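Local atomic coordinates of HDLP (histone deacetylase-like protein) (Aquifex aeolicus, PDB entry 1C3R), a protein that binds zinc and the hydroxamate inhibitor trichostatin A, and probably acts as a deacetylase, as its histone deacetylase relatives do. Residues Ala169-Gly174 and Val187-Gln192. The protein carries 2 engineered substitutions. Sequence-based numbering, arbitrary orientation.
Sequences AHHCDG and VLSLHQ. With ZN (zinc ion), chain C; TSN (trichostatin a), chain D.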
ATOM      1  N   ALA A 169      10.843   9.066  -6.381  1.00 21.29           N
ATOM      2  CA  ALA A 169      10.963   7.609  -6.459  1.00 25.00           C
ATOM      3  C   ALA A 169       9.705   6.899  -6.971  1.00 26.57           C
ATOM      4  O   ALA A 169       9.729   5.689  -7.203  1.00 26.90           O
ATOM      5  CB  ALA A 169      11.363   7.036  -5.089  1.00 21.17           C
ATOM      6  N   HIS A 170       8.605   7.631  -7.131  1.00 21.63           N
ATOM      7  CA  HIS A 170       7.378   7.026  -7.648  1.00 24.79           C
ATOM      8  C   HIS A 170       7.004   7.633  -8.998  1.00 20.98           C
ATOM      9  O   HIS A 170       7.288   8.797  -9.264  1.00 24.12           O
ATOM     10  CB  HIS A 170       6.212   7.214  -6.671  1.00 23.17           C
ATOM     11  CG  HIS A 170       6.474   6.668  -5.305  1.00 30.28           C
ATOM     12  ND1 HIS A 170       7.108   7.414  -4.345  1.00 31.00           N
ATOM     13  CD2 HIS A 170       6.210   5.430  -4.812  1.00 22.88           C
ATOM     14  CE1 HIS A 170       7.217   6.624  -3.294  1.00 24.33           C
ATOM     15  NE2 HIS A 170       6.691   5.408  -3.526  1.00 21.89           N
ATOM     16  N   HIS A 171       6.353   6.844  -9.839  1.00 21.14           N
ATOM     17  CA  HIS A 171       5.946   7.298 -11.158  1.00 25.57           C
ATOM     18  C   HIS A 171       4.862   8.370 -11.108  1.00 29.61           C
ATOM     19  O   HIS A 171       3.918   8.271 -10.325  1.00 27.62           O
ATOM     20  CB  HIS A 171       5.441   6.119 -11.982  1.00 22.47           C
ATOM     21  CG  HIS A 171       5.004   6.494 -13.363  1.00 29.75           C
ATOM     22  ND1 HIS A 171       3.717   6.297 -13.818  1.00 28.90           N
ATOM     23  CD2 HIS A 171       5.678   7.079 -14.381  1.00 25.58           C
ATOM     24  CE1 HIS A 171       3.615   6.749 -15.055  1.00 25.35           C
ATOM     25  NE2 HIS A 171       4.791   7.229 -15.420  1.00 32.40           N
ATOM     26  N   CYS A 172       5.005   9.382 -11.963  1.00 26.52           N
ATOM     27  CA  CYS A 172       4.052  10.483 -12.055  1.00 24.82           C
ATOM     28  C   CYS A 172       2.869  10.103 -12.951  1.00 28.21           C
ATOM     29  O   CYS A 172       2.649  10.711 -14.003  1.00 26.78           O
ATOM     30  CB  CYS A 172       4.761  11.733 -12.600  1.00 29.47           C
ATOM     31  SG  CYS A 172       5.722  11.477 -14.139  1.00 25.69           S
ATOM     32  N   ASP A 173       2.098   9.100 -12.534  1.00 22.05           N
ATOM     33  CA  ASP A 173       0.959   8.668 -13.334  1.00 27.39           C
ATOM     34  C   ASP A 173      -0.010   9.805 -13.674  1.00 27.86           C
ATOM     35  O   ASP A 173      -0.510   9.882 -14.795  1.00 23.47           O
ATOM     36  CB  ASP A 173       0.212   7.502 -12.648  1.00 30.47           C
ATOM     37  CG  ASP A 173      -0.314   7.849 -11.254  1.00 29.77           C
ATOM     38  OD1 ASP A 173      -1.071   7.024 -10.697  1.00 21.14           O
ATOM     39  OD2 ASP A 173       0.027   8.918 -10.706  1.00 30.04           O
ATOM     40  N   GLY A 174      -0.259  10.703 -12.725  1.00 25.84           N
ATOM     41  CA  GLY A 174      -1.167  11.804 -13.007  1.00 28.49           C
ATOM     42  C   GLY A 174      -0.654  12.697 -14.125  1.00 26.14           C
ATOM     43  O   GLY A 174      -1.385  13.040 -15.052  1.00 21.39           O
ATOM     44  N   VAL A 187       7.489  14.171 -21.048  1.00 32.00           N
ATOM     45  CA  VAL A 187       7.574  13.745 -19.656  1.00 29.70           C
ATOM     46  C   VAL A 187       8.626  12.648 -19.504  1.00 31.03           C
ATOM     47  O   VAL A 187       8.568  11.625 -20.184  1.00 31.88           O
ATOM     48  CB  VAL A 187       6.223  13.193 -19.141  1.00 30.03           C
ATOM     49  CG1 VAL A 187       6.399  12.627 -17.736  1.00 27.77           C
ATOM     50  CG2 VAL A 187       5.166  14.293 -19.133  1.00 25.98           C
ATOM     51  N   LEU A 188       9.590  12.886 -18.619  1.00 24.88           N
ATOM     52  CA  LEU A 188      10.651  11.926 -18.327  1.00 26.92           C
ATOM     53  C   LEU A 188      10.587  11.593 -16.847  1.00 31.22           C
ATOM     54  O   LEU A 188      10.681  12.483 -16.003  1.00 25.83           O
ATOM     55  CB  LEU A 188      12.034  12.507 -18.629  1.00 27.04           C
ATOM     56  CG  LEU A 188      13.177  11.725 -17.963  1.00 25.15           C
ATOM     57  CD1 LEU A 188      13.141  10.274 -18.415  1.00 18.53           C
ATOM     58  CD2 LEU A 188      14.517  12.370 -18.297  1.00 28.81           C
ATOM     59  N   SER A 189      10.442  10.313 -16.528  1.00 30.53           N
ATOM     60  CA  SER A 189      10.367   9.927 -15.134  1.00 30.13           C
ATOM     61  C   SER A 189      11.210   8.726 -14.745  1.00 27.94           C
ATOM     62  O   SER A 189      11.192   7.699 -15.427  1.00 22.14           O
ATOM     63  CB  SER A 189       8.909   9.651 -14.757  1.00 33.41           C
ATOM     64  OG  SER A 189       8.817   9.181 -13.424  1.00 32.98           O
ATOM     65  N   LEU A 190      11.963   8.868 -13.655  1.00 24.80           N
ATOM     66  CA  LEU A 190      12.753   7.762 -13.125  1.00 22.23           C
ATOM     67  C   LEU A 190      11.971   7.401 -11.875  1.00 22.69           C
ATOM     68  O   LEU A 190      11.523   8.288 -11.154  1.00 16.55           O
ATOM     69  CB  LEU A 190      14.170   8.183 -12.715  1.00 23.69           C
ATOM     70  CG  LEU A 190      15.134   8.851 -13.694  1.00 28.92           C
ATOM     71  CD1 LEU A 190      16.549   8.613 -13.171  1.00 23.01           C
ATOM     72  CD2 LEU A 190      15.009   8.271 -15.094  1.00 28.11           C
ATOM     73  N   HIS A 191      11.811   6.111 -11.607  1.00 19.22           N
ATOM     74  CA  HIS A 191      11.042   5.691 -10.444  1.00 23.28           C
ATOM     75  C   HIS A 191      11.178   4.199 -10.172  1.00 23.65           C
ATOM     76  O   HIS A 191      11.715   3.456 -10.984  1.00 23.89           O
ATOM     77  CB  HIS A 191       9.573   6.051 -10.682  1.00 15.58           C
ATOM     78  CG  HIS A 191       9.075   5.661 -12.040  1.00 24.16           C
ATOM     79  ND1 HIS A 191       9.168   6.489 -13.139  1.00 23.76           N
ATOM     80  CD2 HIS A 191       8.435   4.544 -12.466  1.00 17.71           C
ATOM     81  CE1 HIS A 191       8.611   5.902 -14.183  1.00 19.78           C
ATOM     82  NE2 HIS A 191       8.157   4.721 -13.803  1.00 27.87           N
ATOM     83  N   GLN A 192      10.705   3.770  -9.008  1.00 23.49           N
ATOM     84  CA  GLN A 192      10.748   2.360  -8.659  1.00 20.55           C
ATOM     85  C   GLN A 192       9.812   1.695  -9.648  1.00 21.41           C
ATOM     86  O   GLN A 192       8.742   2.230  -9.955  1.00 20.15           O
ATOM     87  CB  GLN A 192      10.213   2.133  -7.244  1.00 23.63           C
ATOM     88  CG  GLN A 192      10.834   3.022  -6.188  1.00 24.07           C
ATOM     89  CD  GLN A 192      10.139   2.894  -4.847  1.00 26.90           C
ATOM     90  OE1 GLN A 192      10.384   1.952  -4.086  1.00 20.21           O
ATOM     91  NE2 GLN A 192       9.244   3.839  -4.560  1.00 23.52           N
TER
HETATM   92 ZN    ZN C 501       7.136   9.482  -4.183  1.00 32.54          ZN
HETATM   93  O1  TSN D 502       5.219  10.281  -5.031  1.00 28.76           O
HETATM   94  O2  TSN D 502       5.463   9.279  -2.410  1.00 25.81           O
HETATM   95  O3  TSN D 502       3.448   3.301   1.404  1.00 36.93           O
HETATM   96  N1  TSN D 502       4.563   9.152  -4.531  1.00 31.21           N
HETATM   97  N2  TSN D 502      -0.732   4.964   6.049  1.00 30.57           N
HETATM   98  C1  TSN D 502       1.471   4.103   2.458  1.00 28.47           C
HETATM   99  C2  TSN D 502       0.177   4.645   2.407  1.00 25.57           C
HETATM  100  C3  TSN D 502      -0.571   4.932   3.549  1.00 21.68           C
HETATM  101  C4  TSN D 502      -0.017   4.675   4.865  1.00 23.11           C
HETATM  102  C5  TSN D 502       1.298   4.117   4.910  1.00 25.02           C
HETATM  103  C6  TSN D 502       2.008   3.843   3.754  1.00 29.24           C
HETATM  104  C7  TSN D 502       2.330   3.779   1.277  1.00 32.98           C
HETATM  105  C8  TSN D 502       1.801   4.097  -0.154  1.00 29.05           C
HETATM  106  C9  TSN D 502       2.710   5.125  -0.790  1.00 28.13           C
HETATM  107  C10 TSN D 502       2.360   6.176  -1.594  1.00 25.99           C
HETATM  108  C11 TSN D 502       3.497   7.012  -2.051  1.00 32.05           C
HETATM  109  C12 TSN D 502       3.386   8.143  -2.787  1.00 27.37           C
HETATM  110  C13 TSN D 502       4.564   8.902  -3.181  1.00 29.02           C
HETATM  111  C14 TSN D 502       1.791   2.790  -0.985  1.00 30.21           C
HETATM  112  C15 TSN D 502       0.931   6.508  -2.015  1.00 30.60           C
HETATM  113  C17 TSN D 502      -0.117   4.754   7.377  1.00 23.45           C
HETATM  114  C16 TSN D 502      -2.076   5.527   6.023  1.00 23.15           C
HETATM  115  O   HOH W   1       6.677   3.866  -8.987  1.00 24.28           O
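In the beta-alpha-beta unit made by strand 162-166, helix 173-178 and strand 185-192, the loop 169-172, carrying the zinc ligand H170, packs along residues 187-192 of the second strand, H171 against H191 and A169 against Q192. Two donors grip A169 O from opposite faces of its carbonyl plane: Q192 N at 2.8 Å, nearly straight at 175°, and, longer, Q192 NE2 at 3.3 Å. The amide's OE1 takes the backbone N of K267. H170 binds zinc through ND1 at 2.1 Å, with D168 and D258 completing the protein's share of the site; Q192 NE2 lies over one face of its ring and trichostatin A C13 over the opposite face, both toward the rim. H171 CG lies anti to its backbone N (chi1 -180°), which carries the ring alongside H191, with CB over the centre of the H191 face, 3.5 Å from the centroid. H191 is fixed at both nitrogens, ND1 hydrogen-bonded to S189 OG at 2.7 Å and NE2 bonded to G203 O. Replacing H191 with alanine is likely to leave G203 O and S189 OG without this partner and to open a gap beside H171. C172 SG packs against S189 CB at 3.7 Å and V187 CG1 at 3.8 Å.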